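Local atomic coordinates of Serine/threonine-protein kinase Tel1 (Chaetomium thermophilum, PDB entry 6SKY), a protein that phosphorylates serine and threonine residues of proteins using ATP and probably acts as a DNA damage sensor that activates checkpoint signalling under genotoxic stress. Residues 2117-2122 with 2169-2174; 2136-2141 with 2158-2163; 2201-2206 with 2237-2242; 2209-2214 with 2225-2230; 2244-2249 with 2277-2282. All blocks are in the same frame, centred on the assembly; numbering follows the deposited sequence.

Interaction 1 (2117-2122 with 2169-2174); sequences KWMMSG and SDIFRF
The indole of W2118 carries CG of M2119 over one face, offset toward the rim, while its NE1 is hydrogen-bonded to the carbonyl O of A1642; the phenyl ring of F2174 is met obliquely by the carbonyl O of M2120, 3.2 Å from CD2. These groups lie in the α-solenoid of the FAT domain, where helix 2102-2119 and the residues after it meet the C-terminal end of helix 2154-2174. M2120 and F2174 form an oblique Met-aromatic contact, with SD 5.2 Å from the ring centroid and 44° off the ring normal. The thioether gets there because the M2120 chain bends at chi2 (-66°), which lays SD 3.9 Å from CB of F2174 and brings CE to 3.9 Å from CG1 of I2171. F2174 holds CG anti to its backbone N, and CD2 and CE2 of its ring lie by the M2120 carbonyl. R2637 and R2640, on helix 2637-2641 of the kinase region, pack on the F2174 side chain, and R2640 also touches M2120 and hydrogen-bonds to S2121 OG, so the contact borders on the kinase. Deeper in, where both side chains touch helix 2124-2143, the extended chain of M2119 places SD 3.9 Å from CD1 of I2171.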
# COMPACT_ATOMS: atom_id res chain seq x y z
N LYS A 2117 -0.30 21.64 20.73
CA LYS A 2117 0.92 21.03 21.26
C LYS A 2117 0.60 19.78 22.06
O LYS A 2117 1.27 18.76 21.92
CB LYS A 2117 1.70 22.01 22.14
CG LYS A 2117 1.86 23.40 21.56
CD LYS A 2117 2.78 23.44 20.36
CE LYS A 2117 2.99 24.87 19.91
NZ LYS A 2117 4.05 24.98 18.87
N TRP A 2118 -0.42 19.84 22.92
CA TRP A 2118 -0.78 18.59 23.62
C TRP A 2118 -1.37 17.56 22.66
O TRP A 2118 -1.13 16.36 22.81
CB TRP A 2118 -1.73 18.83 24.82
CG TRP A 2118 -3.25 18.68 24.62
CD1 TRP A 2118 -4.16 19.69 24.65
CD2 TRP A 2118 -4.02 17.48 24.43
NE1 TRP A 2118 -5.42 19.21 24.46
CE2 TRP A 2118 -5.36 17.85 24.31
CE3 TRP A 2118 -3.69 16.13 24.31
CZ2 TRP A 2118 -6.37 16.94 24.09
CZ3 TRP A 2118 -4.70 15.23 24.08
CH2 TRP A 2118 -6.02 15.63 23.98
N MET A 2119 -2.13 18.01 21.65
CA MET A 2119 -2.96 17.11 20.86
C MET A 2119 -2.15 16.24 19.92
O MET A 2119 -2.61 15.16 19.54
CB MET A 2119 -3.96 17.91 20.03
CG MET A 2119 -5.12 18.42 20.79
SD MET A 2119 -6.10 19.55 19.83
CE MET A 2119 -7.45 19.77 20.96
N MET A 2120 -0.97 16.71 19.50
CA MET A 2120 -0.18 15.94 18.53
C MET A 2120 0.06 14.50 18.96
O MET A 2120 0.13 13.61 18.11
CB MET A 2120 1.16 16.61 18.29
CG MET A 2120 1.06 17.93 17.57
SD MET A 2120 0.48 17.76 15.89
CE MET A 2120 0.54 19.47 15.38
N SER A 2121 0.19 14.24 20.26
CA SER A 2121 0.50 12.90 20.75
C SER A 2121 -0.68 12.20 21.42
O SER A 2121 -0.55 11.01 21.75
CB SER A 2121 1.66 12.96 21.75
OG SER A 2121 1.97 14.30 22.08
N GLY A 2122 -1.80 12.87 21.62
CA GLY A 2122 -2.88 12.31 22.39
C GLY A 2122 -3.65 11.24 21.64
O GLY A 2122 -3.39 10.92 20.48
N SER A 2169 -5.74 21.10 10.44
CA SER A 2169 -5.18 20.31 9.35
C SER A 2169 -3.76 19.85 9.66
O SER A 2169 -3.40 18.71 9.34
CB SER A 2169 -5.21 21.10 8.06
OG SER A 2169 -4.23 22.11 8.08
N ASP A 2170 -2.96 20.70 10.30
CA ASP A 2170 -1.66 20.23 10.80
C ASP A 2170 -1.83 19.05 11.75
O ASP A 2170 -1.16 18.01 11.61
CB ASP A 2170 -0.93 21.35 11.52
CG ASP A 2170 -0.81 22.59 10.69
OD1 ASP A 2170 -1.19 22.56 9.51
OD2 ASP A 2170 -0.34 23.62 11.22
N ILE A 2171 -2.72 19.19 12.73
CA ILE A 2171 -2.89 18.12 13.72
C ILE A 2171 -3.33 16.83 13.05
O ILE A 2171 -2.78 15.76 13.32
CB ILE A 2171 -3.89 18.54 14.81
CG1 ILE A 2171 -3.38 19.76 15.55
CG2 ILE A 2171 -4.06 17.43 15.79
CD1 ILE A 2171 -4.42 20.42 16.37
N PHE A 2172 -4.33 16.90 12.17
CA PHE A 2172 -4.81 15.70 11.49
C PHE A 2172 -3.75 15.11 10.59
O PHE A 2172 -3.78 13.90 10.32
CB PHE A 2172 -6.06 16.02 10.68
CG PHE A 2172 -7.30 16.11 11.49
CD1 PHE A 2172 -7.59 15.15 12.42
CD2 PHE A 2172 -8.17 17.16 11.33
CE1 PHE A 2172 -8.72 15.23 13.17
CE2 PHE A 2172 -9.30 17.24 12.07
CZ PHE A 2172 -9.58 16.28 13.00
N ARG A 2173 -2.85 15.93 10.06
CA ARG A 2173 -1.78 15.38 9.24
C ARG A 2173 -0.83 14.53 10.06
O ARG A 2173 -0.42 13.46 9.62
CB ARG A 2173 -1.03 16.49 8.53
CG ARG A 2173 -0.01 15.99 7.55
CD ARG A 2173 0.31 17.03 6.50
NE ARG A 2173 -0.87 17.48 5.78
CZ ARG A 2173 -1.35 18.71 5.85
NH1 ARG A 2173 -2.43 19.05 5.16
NH2 ARG A 2173 -0.74 19.61 6.60
N PHE A 2174 -0.47 14.97 11.27
CA PHE A 2174 0.44 14.14 12.06
C PHE A 2174 -0.17 12.79 12.41
O PHE A 2174 0.55 11.79 12.52
CB PHE A 2174 0.90 14.84 13.33
CG PHE A 2174 1.83 13.99 14.16
CD1 PHE A 2174 3.17 13.90 13.84
CD2 PHE A 2174 1.36 13.26 15.23
CE1 PHE A 2174 4.02 13.11 14.59
CE2 PHE A 2174 2.21 12.48 15.98
CZ PHE A 2174 3.54 12.40 15.65

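Interaction 2 (2136-2141 with 2158-2163); sequences TTLSMW and RLVQIR
L2138 lies across V2160 at about a right angle, its CD2 4.0 Å from CG1 of V2160, and its other methyl, CD1, sits 4.0 Å from the carbonyl O of the same residue. The leucine also lays CB alongside Q2161, 4.2 Å from CG of that side chain. Q2161 is stretched out, CG anti to the backbone N (chi1 178°) and the chain extended beyond it, so that the amide reaches over the next residue of the partner helix and NE2 comes to 3.5 Å from CB of S2139. This is packing of the amide against carbon: the S2139 hydroxyl turns to E2022 OE2 for its hydrogen bond. An alanine in place of Q2161 would probably lose the cover over S2139 and thin the packing beside L2138. On the other flank, V2160 CG1 meets the W2141 ring at its edge, 4.2 Å from CZ3. The two segments belong to an antiparallel helical hairpin of the FAT domain, with axes 9.1 Å apart at 164°. Helix 2102-2119 covers W2141 and V2160 through L2105, and helices 2035-2047 and 2077-2097 also pack on 2136-2141.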
# COMPACT_ATOMS: atom_id res chain seq x y z
N THR A 2136 -17.18 23.18 14.09
CA THR A 2136 -18.58 23.62 14.13
C THR A 2136 -18.73 24.94 14.86
O THR A 2136 -19.45 25.83 14.41
CB THR A 2136 -19.45 22.56 14.80
OG1 THR A 2136 -19.30 21.32 14.11
CG2 THR A 2136 -20.88 22.96 14.74
N THR A 2137 -18.04 25.09 15.99
CA THR A 2137 -18.11 26.33 16.75
C THR A 2137 -17.67 27.52 15.92
O THR A 2137 -18.35 28.55 15.88
CB THR A 2137 -17.26 26.21 18.01
OG1 THR A 2137 -17.81 25.20 18.85
CG2 THR A 2137 -17.23 27.48 18.75
N LEU A 2138 -16.52 27.40 15.25
CA LEU A 2138 -15.99 28.54 14.51
C LEU A 2138 -16.86 28.90 13.32
O LEU A 2138 -17.08 30.09 13.04
CB LEU A 2138 -14.56 28.25 14.08
CG LEU A 2138 -13.51 28.30 15.19
CD1 LEU A 2138 -12.15 27.98 14.65
CD2 LEU A 2138 -13.50 29.66 15.84
N SER A 2139 -17.41 27.90 12.63
CA SER A 2139 -18.26 28.23 11.49
C SER A 2139 -19.58 28.85 11.93
O SER A 2139 -20.03 29.84 11.34
CB SER A 2139 -18.52 26.99 10.64
OG SER A 2139 -19.54 26.21 11.20
N MET A 2140 -20.20 28.30 12.98
CA MET A 2140 -21.44 28.88 13.48
C MET A 2140 -21.23 30.31 13.95
O MET A 2140 -22.08 31.18 13.72
CB MET A 2140 -22.00 28.04 14.61
CG MET A 2140 -22.66 26.77 14.17
SD MET A 2140 -24.18 27.08 13.27
CE MET A 2140 -25.02 28.10 14.46
N TRP A 2141 -20.12 30.58 14.64
CA TRP A 2141 -19.85 31.93 15.08
C TRP A 2141 -19.64 32.87 13.91
O TRP A 2141 -20.02 34.04 13.96
CB TRP A 2141 -18.64 31.93 16.00
CG TRP A 2141 -18.46 33.17 16.78
CD1 TRP A 2141 -19.30 33.67 17.71
CD2 TRP A 2141 -17.34 34.04 16.73
NE1 TRP A 2141 -18.78 34.81 18.25
CE2 TRP A 2141 -17.57 35.06 17.66
CE3 TRP A 2141 -16.16 34.07 15.99
CZ2 TRP A 2141 -16.68 36.10 17.86
CZ3 TRP A 2141 -15.28 35.09 16.20
CH2 TRP A 2141 -15.54 36.09 17.12
N ARG A 2158 -14.29 35.38 9.87
CA ARG A 2158 -13.88 34.50 8.79
C ARG A 2158 -12.40 34.17 8.88
O ARG A 2158 -12.00 33.01 8.71
CB ARG A 2158 -14.18 35.16 7.46
CG ARG A 2158 -14.30 34.20 6.34
CD ARG A 2158 -15.44 33.26 6.61
NE ARG A 2158 -16.12 32.90 5.38
CZ ARG A 2158 -17.35 32.42 5.34
NH1 ARG A 2158 -17.90 32.11 4.18
NH2 ARG A 2158 -18.03 32.24 6.46
N LEU A 2159 -11.57 35.17 9.16
CA LEU A 2159 -10.14 34.93 9.26
C LEU A 2159 -9.81 33.98 10.40
O LEU A 2159 -8.95 33.10 10.26
CB LEU A 2159 -9.42 36.25 9.44
CG LEU A 2159 -7.92 36.23 9.19
CD1 LEU A 2159 -7.66 35.62 7.85
CD2 LEU A 2159 -7.40 37.64 9.23
N VAL A 2160 -10.50 34.12 11.53
CA VAL A 2160 -10.21 33.24 12.66
C VAL A 2160 -10.70 31.83 12.38
O VAL A 2160 -10.06 30.85 12.80
CB VAL A 2160 -10.79 33.83 13.96
CG1 VAL A 2160 -12.03 33.10 14.38
CG2 VAL A 2160 -9.77 33.77 15.05
N GLN A 2161 -11.79 31.68 11.63
CA GLN A 2161 -12.23 30.35 11.23
C GLN A 2161 -11.22 29.68 10.33
O GLN A 2161 -10.91 28.49 10.49
CB GLN A 2161 -13.58 30.45 10.53
CG GLN A 2161 -14.10 29.13 10.04
CD GLN A 2161 -15.25 29.30 9.10
OE1 GLN A 2161 -15.58 30.40 8.71
NE2 GLN A 2161 -15.86 28.20 8.73
N ILE A 2162 -10.68 30.42 9.37
CA ILE A 2162 -9.67 29.88 8.47
C ILE A 2162 -8.45 29.42 9.24
O ILE A 2162 -7.92 28.33 9.02
CB ILE A 2162 -9.31 30.91 7.39
CG1 ILE A 2162 -10.48 31.08 6.43
CG2 ILE A 2162 -8.07 30.51 6.65
CD1 ILE A 2162 -10.32 32.22 5.52
N ARG A 2163 -7.98 30.26 10.17
CA ARG A 2163 -6.79 29.90 10.94
C ARG A 2163 -7.02 28.65 11.79
O ARG A 2163 -6.15 27.78 11.88
CB ARG A 2163 -6.36 31.06 11.80
CG ARG A 2163 -5.92 32.26 11.03
CD ARG A 2163 -4.81 32.94 11.75
NE ARG A 2163 -4.42 34.20 11.13
CZ ARG A 2163 -4.85 35.38 11.53
NH1 ARG A 2163 -4.45 36.48 10.90
NH2 ARG A 2163 -5.69 35.48 12.56

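Interaction 3 (2201-2206 with 2237-2242); sequences SVDAAI and KKQSVP
The hydroxyl of S2240 donates to the carbonyl O of S2201 from above the carbonyl plane, 61° out of it and not along a lone pair, with OG 3.3 Å from O. The bond ties the inter-helix loop after helix 2220-2232 to the residues that lead into helix 2203-2217, where V2202 holds the N-cap position. The loop enters through an inverse gamma turn centred on K2238, whose carbonyl O faces CB of S2201 at 3.5 Å. With CG anti to its backbone N, Q2239 rests CG 3.4 Å from the carbonyl O of S2201, and a bend at chi2 leads the amide group across the side chain of D2203 and the backbone of A2204; amide and carboxylate planes are 31° apart. An alanine in place of Q2239 would probably lose this polar cover over the first turn of the helix. Further along, V2241 inserts its two methyls separately: CG2 lies 3.9 Å from CG1 of V2202, and CG1 lies 3.8 Å from CB of A2205. L2159 packs on both valines. The contact is thus divided, apolar toward helix 2154-2174 and polar at the helix start, where the N-terminal amide N-H groups would tend to keep D2203 ionised.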
# COMPACT_ATOMS: atom_id res chain seq x y z
N SER A 2201 -7.55 37.97 1.49
CA SER A 2201 -6.68 37.28 0.55
C SER A 2201 -6.18 36.03 1.26
O SER A 2201 -5.18 36.07 1.98
CB SER A 2201 -5.54 38.17 0.12
OG SER A 2201 -6.02 39.37 -0.44
N VAL A 2202 -6.88 34.92 1.06
CA VAL A 2202 -6.52 33.68 1.72
C VAL A 2202 -6.44 32.54 0.72
O VAL A 2202 -6.59 31.37 1.10
CB VAL A 2202 -7.51 33.33 2.84
CG1 VAL A 2202 -7.40 34.32 3.97
CG2 VAL A 2202 -8.91 33.31 2.30
N ASP A 2203 -6.21 32.85 -0.55
CA ASP A 2203 -6.20 31.79 -1.55
C ASP A 2203 -4.90 31.00 -1.55
O ASP A 2203 -4.91 29.81 -1.85
CB ASP A 2203 -6.45 32.37 -2.93
CG ASP A 2203 -5.68 33.64 -3.17
OD1 ASP A 2203 -5.57 34.44 -2.22
OD2 ASP A 2203 -5.18 33.83 -4.29
N ALA A 2204 -3.78 31.63 -1.20
CA ALA A 2204 -2.50 30.93 -1.25
C ALA A 2204 -2.39 29.88 -0.15
O ALA A 2204 -1.95 28.76 -0.41
CB ALA A 2204 -1.36 31.93 -1.15
N ALA A 2205 -2.80 30.21 1.07
CA ALA A 2205 -2.73 29.24 2.15
C ALA A 2205 -3.73 28.11 1.96
O ALA A 2205 -3.43 26.95 2.27
CB ALA A 2205 -2.97 29.94 3.48
N ILE A 2206 -4.89 28.41 1.40
CA ILE A 2206 -5.90 27.39 1.19
C ILE A 2206 -5.50 26.48 0.04
O ILE A 2206 -5.69 25.25 0.09
CB ILE A 2206 -7.27 28.05 0.96
CG1 ILE A 2206 -7.76 28.64 2.28
CG2 ILE A 2206 -8.25 27.06 0.43
CD1 ILE A 2206 -9.02 29.41 2.16
N LYS A 2237 2.65 38.58 -0.94
CA LYS A 2237 2.90 39.71 -0.05
C LYS A 2237 1.60 40.26 0.51
O LYS A 2237 1.44 40.39 1.73
CB LYS A 2237 3.68 40.79 -0.80
CG LYS A 2237 4.95 40.29 -1.46
CD LYS A 2237 5.55 41.33 -2.39
CE LYS A 2237 6.70 40.74 -3.19
NZ LYS A 2237 7.22 41.70 -4.20
N LYS A 2238 0.65 40.58 -0.37
CA LYS A 2238 -0.66 41.08 0.04
C LYS A 2238 -1.56 39.88 0.30
O LYS A 2238 -2.36 39.47 -0.54
CB LYS A 2238 -1.22 42.01 -1.02
CG LYS A 2238 -0.31 43.20 -1.30
CD LYS A 2238 -0.84 44.09 -2.41
CE LYS A 2238 0.14 45.21 -2.69
NZ LYS A 2238 -0.25 46.02 -3.87
N GLN A 2239 -1.42 39.31 1.49
CA GLN A 2239 -2.06 38.04 1.81
C GLN A 2239 -2.20 37.93 3.31
O GLN A 2239 -1.19 37.83 4.01
CB GLN A 2239 -1.23 36.88 1.26
CG GLN A 2239 -2.00 35.64 0.89
CD GLN A 2239 -2.41 35.65 -0.56
OE1 GLN A 2239 -2.02 36.52 -1.32
NE2 GLN A 2239 -3.20 34.67 -0.96
N SER A 2240 -3.43 37.95 3.81
CA SER A 2240 -3.66 37.53 5.18
C SER A 2240 -3.47 36.03 5.28
O SER A 2240 -3.57 35.31 4.29
CB SER A 2240 -5.06 37.94 5.64
OG SER A 2240 -5.95 37.95 4.55
N VAL A 2241 -3.21 35.55 6.49
CA VAL A 2241 -2.64 34.21 6.67
C VAL A 2241 -1.39 34.14 5.80
O VAL A 2241 -1.42 33.54 4.72
CB VAL A 2241 -3.64 33.10 6.30
CG1 VAL A 2241 -3.10 31.77 6.77
CG2 VAL A 2241 -4.98 33.36 6.91
N PRO A 2242 -0.29 34.76 6.22
CA PRO A 2242 0.84 34.98 5.31
C PRO A 2242 1.45 33.68 4.82
O PRO A 2242 1.22 32.59 5.35
CB PRO A 2242 1.84 35.77 6.17
CG PRO A 2242 1.09 36.17 7.39
CD PRO A 2242 0.04 35.14 7.60

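Interaction 4 (2209-2214 with 2225-2230); sequences EAANAL and RMLQAI
M2226 fills the tight part of this contact, a helical hairpin of the FAT α-solenoid in which helices 2203-2217 and 2220-2232 run antiparallel, their axes 9.3 Å apart at 165°. Its CG stands anti to the backbone N and the chain is extended beyond CG, so the thioether reaches straight across to the partner helix. There CE touches CB of A2210 at 3.5 Å, and SD lies 3.8 Å from CD1 of L2214, whose side chain crosses the methionine at about a right angle. Between these points sits A2211, the small residue that lets the backbones come near: its CB is 4.2 Å from CB of M2226 and 3.9 Å from CD2 of L2227. L2227 in turn touches helix 2245-2259 with L2248 and I2252 among its neighbours, which carries the apolar layer on to the next helix. The packing is looser at I2230, which makes no close contact with 2209-2214. L2214 and R2225 also pack on L1939 and A1937 of the second subunit, so this hairpin borders the dimer interface. On the more exposed side the chemistry turns polar and lies away from 2209-2214. R2225 reaches forward to Q2228, and its NH2 donates in the guanidinium plane to a lone pair of OE1 at 3.1 Å, with an N-H...O angle of 153°.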
# COMPACT_ATOMS: atom_id res chain seq x y z
N GLU A 2209 -2.88 24.18 1.35
CA GLU A 2209 -3.48 23.08 2.10
C GLU A 2209 -4.04 22.02 1.16
O GLU A 2209 -3.92 20.81 1.42
CB GLU A 2209 -4.57 23.60 3.02
CG GLU A 2209 -5.28 22.52 3.80
CD GLU A 2209 -4.32 21.54 4.45
OE1 GLU A 2209 -3.31 21.99 5.03
OE2 GLU A 2209 -4.56 20.32 4.36
N ALA A 2210 -4.65 22.44 0.05
CA ALA A 2210 -5.13 21.47 -0.93
C ALA A 2210 -3.98 20.67 -1.52
O ALA A 2210 -4.10 19.45 -1.72
CB ALA A 2210 -5.91 22.18 -2.02
N ALA A 2211 -2.87 21.33 -1.82
CA ALA A 2211 -1.70 20.62 -2.33
C ALA A 2211 -1.16 19.64 -1.31
O ALA A 2211 -0.70 18.55 -1.67
CB ALA A 2211 -0.63 21.61 -2.74
N ASN A 2212 -1.19 20.00 -0.03
CA ASN A 2212 -0.75 19.07 1.01
C ASN A 2212 -1.63 17.84 1.08
O ASN A 2212 -1.14 16.72 1.24
CB ASN A 2212 -0.73 19.77 2.36
CG ASN A 2212 0.50 20.59 2.56
OD1 ASN A 2212 1.56 20.25 2.08
ND2 ASN A 2212 0.37 21.68 3.30
N ALA A 2213 -2.94 18.02 0.95
CA ALA A 2213 -3.85 16.88 0.93
C ALA A 2213 -3.54 15.96 -0.25
O ALA A 2213 -3.45 14.74 -0.10
CB ALA A 2213 -5.29 17.36 0.88
N LEU A 2214 -3.37 16.54 -1.44
CA LEU A 2214 -3.00 15.75 -2.61
C LEU A 2214 -1.72 14.97 -2.38
O LEU A 2214 -1.66 13.77 -2.64
CB LEU A 2214 -2.86 16.64 -3.84
CG LEU A 2214 -4.15 17.10 -4.49
CD1 LEU A 2214 -3.86 17.98 -5.67
CD2 LEU A 2214 -4.97 15.92 -4.89
N ARG A 2225 2.23 20.48 -9.42
CA ARG A 2225 1.65 21.45 -10.35
C ARG A 2225 0.84 22.50 -9.61
O ARG A 2225 0.86 23.68 -9.98
CB ARG A 2225 0.78 20.73 -11.37
CG ARG A 2225 1.49 19.73 -12.23
CD ARG A 2225 2.75 20.29 -12.82
NE ARG A 2225 3.43 19.29 -13.63
CZ ARG A 2225 4.71 19.37 -14.00
NH1 ARG A 2225 5.24 18.41 -14.74
NH2 ARG A 2225 5.44 20.40 -13.62
N MET A 2226 0.13 22.09 -8.56
CA MET A 2226 -0.64 23.03 -7.77
C MET A 2226 0.25 24.04 -7.06
O MET A 2226 -0.05 25.24 -7.03
CB MET A 2226 -1.49 22.25 -6.78
CG MET A 2226 -2.75 22.92 -6.39
SD MET A 2226 -3.93 21.75 -5.74
CE MET A 2226 -5.26 22.90 -5.41
N LEU A 2227 1.36 23.58 -6.48
CA LEU A 2227 2.27 24.51 -5.82
C LEU A 2227 2.93 25.45 -6.81
O LEU A 2227 3.12 26.63 -6.52
CB LEU A 2227 3.33 23.74 -5.04
CG LEU A 2227 2.95 23.00 -3.77
CD1 LEU A 2227 4.16 22.31 -3.25
CD2 LEU A 2227 2.42 23.96 -2.76
N GLN A 2228 3.29 24.95 -7.99
CA GLN A 2228 3.87 25.83 -9.00
C GLN A 2228 2.88 26.86 -9.49
O GLN A 2228 3.26 27.97 -9.84
CB GLN A 2228 4.41 25.01 -10.16
CG GLN A 2228 5.65 24.24 -9.84
CD GLN A 2228 6.00 23.27 -10.92
OE1 GLN A 2228 5.16 22.89 -11.72
NE2 GLN A 2228 7.24 22.85 -10.95
N ALA A 2229 1.59 26.50 -9.55
CA ALA A 2229 0.58 27.49 -9.90
C ALA A 2229 0.44 28.54 -8.81
O ALA A 2229 0.25 29.72 -9.11
CB ALA A 2229 -0.75 26.80 -10.15
N ILE A 2230 0.51 28.14 -7.54
CA ILE A 2230 0.53 29.12 -6.46
C ILE A 2230 1.70 30.07 -6.64
O ILE A 2230 1.58 31.28 -6.44
CB ILE A 2230 0.61 28.44 -5.08
CG1 ILE A 2230 -0.62 27.60 -4.81
CG2 ILE A 2230 0.73 29.46 -4.00
CD1 ILE A 2230 -0.49 26.85 -3.55

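Interaction 5 (2244-2249 with 2277-2282); sequences SRSDLL and KELKGK
Helix 2245-2259 of the FAT α-solenoid begins after S2244, which occupies its N-cap position, and its first turn packs against the end of helix 2264-2279. R2245 makes the polar link, a salt bridge whose hydrogen bond is weak: NH2 lies 3.1 Å from OE2 of E2278, and the N-H...O angle is 132°. The oxygen sits at the edge of the guanidinium, in its plane, but the carboxylate plane is turned 76° from it, so a single oxygen does the work. D2231, bound at NE, gives the arginine a second acidic partner. S2246 comes next and abuts the glutamate at its root, CB to CB at 3.9 Å; its OG passes 3.9 Å from CD2 of L2279 and is hydrogen-bonded to E2287 of helix 2286-2303, against which L2279 also packs. One turn on from R2245, L2249 brings CD1 to 4.1 Å from CG of E2278, crossing that side chain at about a right angle. On the partner segment K2280 leaves helical geometry, and a type I' β turn spans L2279 to K2282. L2249 also covers the arginine from within its own helix, with CD1 3.9 Å above the guanidinium plane, over its centre.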
# COMPACT_ATOMS: atom_id res chain seq x y z
N SER A 2244 5.39 32.81 3.05
CA SER A 2244 6.65 33.30 2.52
C SER A 2244 6.97 32.61 1.21
O SER A 2244 6.61 31.46 0.98
CB SER A 2244 7.78 33.08 3.52
OG SER A 2244 7.75 31.77 4.04
N ARG A 2245 7.66 33.33 0.33
CA ARG A 2245 7.99 32.75 -0.96
C ARG A 2245 9.12 31.75 -0.86
O ARG A 2245 9.21 30.86 -1.71
CB ARG A 2245 8.36 33.84 -1.96
CG ARG A 2245 8.00 33.47 -3.37
CD ARG A 2245 8.90 34.14 -4.36
NE ARG A 2245 8.87 33.45 -5.64
CZ ARG A 2245 9.83 33.53 -6.55
NH1 ARG A 2245 9.72 32.87 -7.69
NH2 ARG A 2245 10.90 34.27 -6.32
N SER A 2246 9.97 31.85 0.16
CA SER A 2246 11.08 30.92 0.28
C SER A 2246 10.64 29.57 0.81
O SER A 2246 11.17 28.54 0.39
CB SER A 2246 12.16 31.49 1.18
OG SER A 2246 11.76 31.45 2.53
N ASP A 2247 9.65 29.53 1.71
CA ASP A 2247 9.16 28.23 2.14
C ASP A 2247 8.34 27.56 1.05
O ASP A 2247 8.41 26.33 0.90
CB ASP A 2247 8.35 28.36 3.43
CG ASP A 2247 6.94 28.81 3.19
OD1 ASP A 2247 6.08 27.96 2.85
OD2 ASP A 2247 6.66 30.01 3.38
N LEU A 2248 7.62 28.33 0.24
CA LEU A 2248 6.96 27.76 -0.92
C LEU A 2248 7.97 27.21 -1.92
O LEU A 2248 7.80 26.10 -2.44
CB LEU A 2248 6.07 28.82 -1.58
CG LEU A 2248 5.43 28.45 -2.91
CD1 LEU A 2248 4.52 27.28 -2.76
CD2 LEU A 2248 4.67 29.63 -3.44
N LEU A 2249 9.03 27.97 -2.19
CA LEU A 2249 10.02 27.52 -3.15
C LEU A 2249 10.74 26.28 -2.66
O LEU A 2249 11.00 25.36 -3.44
CB LEU A 2249 11.02 28.63 -3.44
CG LEU A 2249 10.56 29.68 -4.44
CD1 LEU A 2249 11.66 30.66 -4.66
CD2 LEU A 2249 10.18 29.03 -5.73
N LYS A 2277 17.97 33.23 -1.99
CA LYS A 2277 17.93 34.64 -2.35
C LYS A 2277 16.69 35.32 -1.80
O LYS A 2277 16.73 36.51 -1.48
CB LYS A 2277 18.00 34.78 -3.87
CG LYS A 2277 18.12 36.19 -4.35
CD LYS A 2277 18.42 36.23 -5.84
CE LYS A 2277 18.59 37.67 -6.32
NZ LYS A 2277 18.82 37.75 -7.79
N GLU A 2278 15.58 34.60 -1.68
CA GLU A 2278 14.37 35.17 -1.09
C GLU A 2278 14.54 35.41 0.39
O GLU A 2278 13.83 36.25 0.96
CB GLU A 2278 13.17 34.26 -1.31
CG GLU A 2278 12.71 34.17 -2.74
CD GLU A 2278 12.35 35.51 -3.31
OE1 GLU A 2278 11.62 36.26 -2.63
OE2 GLU A 2278 12.81 35.83 -4.42
N LEU A 2279 15.42 34.66 1.05
CA LEU A 2279 15.65 34.93 2.47
C LEU A 2279 16.07 36.37 2.72
O LEU A 2279 15.72 36.95 3.75
CB LEU A 2279 16.70 33.97 3.03
CG LEU A 2279 16.16 32.61 3.43
CD1 LEU A 2279 17.22 31.83 4.12
CD2 LEU A 2279 14.96 32.78 4.31
N LYS A 2280 16.82 36.97 1.79
CA LYS A 2280 17.23 38.37 1.85
C LYS A 2280 18.09 38.65 3.08
O LYS A 2280 17.74 39.44 3.95
CB LYS A 2280 16.01 39.30 1.81
CG LYS A 2280 15.46 39.51 0.42
CD LYS A 2280 14.07 40.11 0.48
CE LYS A 2280 13.49 40.26 -0.92
NZ LYS A 2280 12.19 40.99 -0.88
N GLY A 2281 19.23 37.97 3.13
CA GLY A 2281 20.22 38.21 4.16
C GLY A 2281 19.87 37.73 5.55
O GLY A 2281 20.76 37.63 6.39
N LYS A 2282 18.60 37.44 5.82
CA LYS A 2282 18.21 36.96 7.13
C LYS A 2282 18.74 35.54 7.34
O LYS A 2282 18.44 34.64 6.55
CB LYS A 2282 16.69 37.01 7.26
CG LYS A 2282 16.09 35.98 8.17
CD LYS A 2282 14.59 35.97 8.01
CE LYS A 2282 13.98 34.65 8.43
NZ LYS A 2282 12.50 34.68 8.31

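All five contacts lie in the FAT α-solenoid, far from the nucleotide site. Interactions 2, 4 and 5 are buried, 1 and 3 only partly; 2 and 4 are antiparallel hairpins, almost wholly apolar, with interaction 2 nested in the chain loop closed by interaction 1 and interaction 4 in that of interaction 3. Interactions 1, 3 and 5 involve helix ends and loops; interaction 1 is sulphur-rich and borders the kinase, while 3 and 5 mix apolar packing with a hydroxyl bond or a salt bridge. Helix 2154-2174 serves interactions 1 and 2, and helix 2203-2217 serves 3 and 4. A salt bridge from R2173 to E2209 joins 1 to 4, whereas L2159 with V2241 and L2227 with L2248 continue the apolar layer.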